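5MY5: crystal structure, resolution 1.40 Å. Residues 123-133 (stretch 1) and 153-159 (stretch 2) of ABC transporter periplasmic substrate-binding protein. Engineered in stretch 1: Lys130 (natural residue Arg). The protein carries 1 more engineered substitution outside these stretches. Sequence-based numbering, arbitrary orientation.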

# COMPACT_ATOMS: atom_id res chain seq x y z
N THR A 123 10.69 3.59 -17.29
CA THR A 123 10.70 3.91 -15.87
C THR A 123 9.57 4.89 -15.53
O THR A 123 9.02 5.58 -16.38
CB THR A 123 11.98 4.58 -15.46
OG1 THR A 123 12.03 5.86 -16.11
CG2 THR A 123 13.23 3.73 -15.88
N VAL A 124 9.20 4.92 -14.27
CA VAL A 124 8.18 5.92 -13.79
C VAL A 124 8.54 7.34 -14.15
O VAL A 124 7.71 8.06 -14.73
CB VAL A 124 8.01 5.83 -12.24
CG1 VAL A 124 7.26 7.03 -11.63
CG2 VAL A 124 7.25 4.58 -11.95
N ALA A 125 9.74 7.76 -13.91
CA ALA A 125 10.13 9.11 -14.26
C ALA A 125 10.03 9.40 -15.73
O ALA A 125 9.57 10.49 -16.15
CB ALA A 125 11.48 9.50 -13.68
N ALA A 126 10.47 8.49 -16.59
CA ALA A 126 10.39 8.70 -18.05
C ALA A 126 8.97 8.69 -18.52
O ALA A 126 8.55 9.48 -19.36
CB ALA A 126 11.23 7.66 -18.76
N ALA A 127 8.13 7.85 -17.89
CA ALA A 127 6.75 7.71 -18.35
C ALA A 127 5.97 8.99 -18.02
O ALA A 127 5.20 9.48 -18.86
CB ALA A 127 6.04 6.49 -17.69
N LEU A 128 6.12 9.42 -16.79
CA LEU A 128 5.43 10.65 -16.32
C LEU A 128 5.93 11.82 -17.10
O LEU A 128 5.14 12.67 -17.53
CB LEU A 128 5.57 10.83 -14.81
CG LEU A 128 4.83 9.78 -13.92
CD1 LEU A 128 5.01 10.18 -12.50
CD2 LEU A 128 3.40 9.55 -14.35
N GLY A 129 7.24 11.88 -17.39
CA GLY A 129 7.73 13.00 -18.22
C GLY A 129 7.20 12.98 -19.61
O GLY A 129 6.94 14.05 -20.20
N LYS A 130 7.04 11.83 -20.19
CA LYS A 130 6.52 11.64 -21.49
C LYS A 130 5.05 11.95 -21.60
O LYS A 130 4.59 12.54 -22.56
CB LYS A 130 6.83 10.22 -21.99
CG LYS A 130 6.34 9.92 -23.39
CD LYS A 130 7.00 10.89 -24.34
CE LYS A 130 7.12 10.36 -25.75
NZ LYS A 130 5.84 9.97 -26.42
N ILE A 131 4.26 11.53 -20.59
CA ILE A 131 2.82 11.86 -20.52
C ILE A 131 2.67 13.38 -20.49
O ILE A 131 1.81 13.94 -21.20
CB ILE A 131 2.20 11.12 -19.26
CG1 ILE A 131 2.00 9.66 -19.55
CG2 ILE A 131 0.95 11.85 -18.78
CD1 ILE A 131 1.92 8.79 -18.27
N ALA A 132 3.47 14.00 -19.65
CA ALA A 132 3.49 15.51 -19.45
C ALA A 132 3.87 16.14 -20.81
O ALA A 132 3.16 17.06 -21.27
CB ALA A 132 4.40 15.97 -18.37
N ALA A 133 4.89 15.62 -21.49
CA ALA A 133 5.39 16.23 -22.73
C ALA A 133 4.38 16.10 -23.85
O ALA A 133 4.23 17.07 -24.63
CB ALA A 133 6.71 15.55 -23.14
N SER A 153 3.97 12.22 -4.93
CA SER A 153 5.39 12.03 -4.67
C SER A 153 6.13 11.66 -5.94
O SER A 153 7.30 11.97 -6.05
CB SER A 153 5.67 11.00 -3.55
OG SER A 153 5.61 9.63 -3.97
N LEU A 154 5.49 10.92 -6.86
CA LEU A 154 6.12 10.50 -8.11
C LEU A 154 6.46 11.66 -9.01
O LEU A 154 7.56 11.72 -9.65
CB LEU A 154 5.23 9.58 -8.92
CG LEU A 154 4.79 8.26 -8.24
CD1 LEU A 154 4.00 7.37 -9.15
CD2 LEU A 154 5.96 7.49 -7.67
N TRP A 155 5.56 12.63 -9.08
CA TRP A 155 5.80 13.78 -9.90
C TRP A 155 6.96 14.57 -9.40
O TRP A 155 7.58 15.26 -10.19
CB TRP A 155 4.55 14.68 -10.01
CG TRP A 155 3.47 14.06 -10.78
CD1 TRP A 155 2.30 13.40 -10.26
CD2 TRP A 155 3.34 13.93 -12.23
NE1 TRP A 155 1.59 12.94 -11.28
CE2 TRP A 155 2.16 13.24 -12.51
CE3 TRP A 155 4.12 14.36 -13.32
CZ2 TRP A 155 1.71 12.98 -13.81
CZ3 TRP A 155 3.73 14.13 -14.54
CH2 TRP A 155 2.55 13.42 -14.86
N LYS A 156 7.18 14.55 -8.09
CA LYS A 156 8.29 15.31 -7.50
C LYS A 156 9.65 14.90 -8.01
O LYS A 156 10.59 15.67 -7.87
CB LYS A 156 8.26 15.23 -5.97
CG LYS A 156 7.16 16.04 -5.35
CD LYS A 156 7.60 17.46 -5.00
CE LYS A 156 6.59 18.12 -4.08
NZ LYS A 156 6.83 17.74 -2.65
N GLN A 157 9.77 13.73 -8.63
CA GLN A 157 11.01 13.21 -9.19
C GLN A 157 11.20 13.35 -10.69
O GLN A 157 12.20 12.82 -11.19
CB GLN A 157 11.13 11.71 -8.85
CG GLN A 157 10.86 11.31 -7.40
CD GLN A 157 11.77 12.02 -6.39
OE1 GLN A 157 11.34 12.90 -5.63
NE2 GLN A 157 13.04 11.60 -6.35
N ILE A 158 10.29 13.99 -11.44
CA ILE A 158 10.53 14.25 -12.88
C ILE A 158 11.35 15.56 -12.91
O ILE A 158 11.41 16.26 -11.92
CB ILE A 158 9.24 14.35 -13.81
CG1 ILE A 158 8.31 15.52 -13.45
CG2 ILE A 158 8.45 13.03 -13.82
CD1 ILE A 158 7.31 15.91 -14.54
N GLU A 159 11.94 15.88 -14.05
CA GLU A 159 12.76 17.09 -14.13
C GLU A 159 11.87 18.31 -14.34
O GLU A 159 12.24 19.43 -13.92
CB GLU A 159 13.80 16.98 -15.24
CG GLU A 159 14.69 15.75 -15.14
CD GLU A 159 15.90 15.87 -16.04
OE1 GLU A 159 16.67 16.84 -15.88
OE2 GLU A 159 16.09 15.00 -16.91

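Packing of a helix (Val124 to Ala133) against a second helical segment, which includes Ser153 to Trp155, and the type I turn from Trp155 to Ile158, in an ABC transporter periplasmic substrate-binding protein. No hydrogen bond crosses between the stretches; the contact rests mainly on apolar side chains, some of them packed against backbone atoms, and buries 381 Å², both sides summed. Thr123 stands at the N-cap and does not touch stretch 2. With chi1 in p, its OG1 accepts from Ala126 N at 3.1 Å, satisfying an amide that the first helical turn leaves without a backbone partner, while Thr123 O accepts from Ala127 N at 2.9 Å. Val124, buried, points toward stretch 2 and sets its CG1 4.1 Å from Leu154 CD1, a branched aliphatic meeting another. Ala125 lies where the backbones come closest, its CA 5.3 Å from Ile158 CA. Its single methyl fits this narrow gap, with CB 4.2 Å from Gln157 O, and Ala125 O lies 3.6 Å from Ile158 CG2. That carbonyl is already engaged within the helix, accepting from Gly129 N at 3.0 Å, so that oxygen already has a hydrogen-bond partner where the Ile158 methyl packs beside it. Ala126 points away and Ala127 sideways, and neither makes contact.

Leu128 is the centre of the interface, with the largest covered area, 81 Å². Its side chain (chi1 m, chi2 t) reaches three residues: CD1 is 3.6 Å from Leu154 CB, CB is 3.8 Å from Ile158 CG2, and the same CB lies over one face of the Trp155 indole, 4.1 Å from the centroid of the six-membered ring and 23° off its normal, a CH-pi contact. Trp155 CA-to-CB points sideways, but chi1 in m and chi2 of 100° bring the ring end closer, with CZ3 3.6 Å from Leu128 O. Ile158 is placed by the type I turn from Trp155 to Ile158, in which Ile158 N donates to Trp155 O at 3.2 Å; its CB points toward the helix.

Gly129 offers backbone alone, its N 3.9 Å from Ile158 CG2, though the site has room for a CB. Lys130, an engineered residue (Arg in the natural sequence), stays out of reach of stretch 2. Ile131 points toward stretch 2 but adds little to the contact. One turn beyond Leu128, Ala132 places its CB 4.3 Å from Trp155 CZ3, at the ring edge and near its plane, so that Leu128 and Ala132 meet the indole over a face and at the edge, respectively. Ala133, exposed, lies beyond the contact.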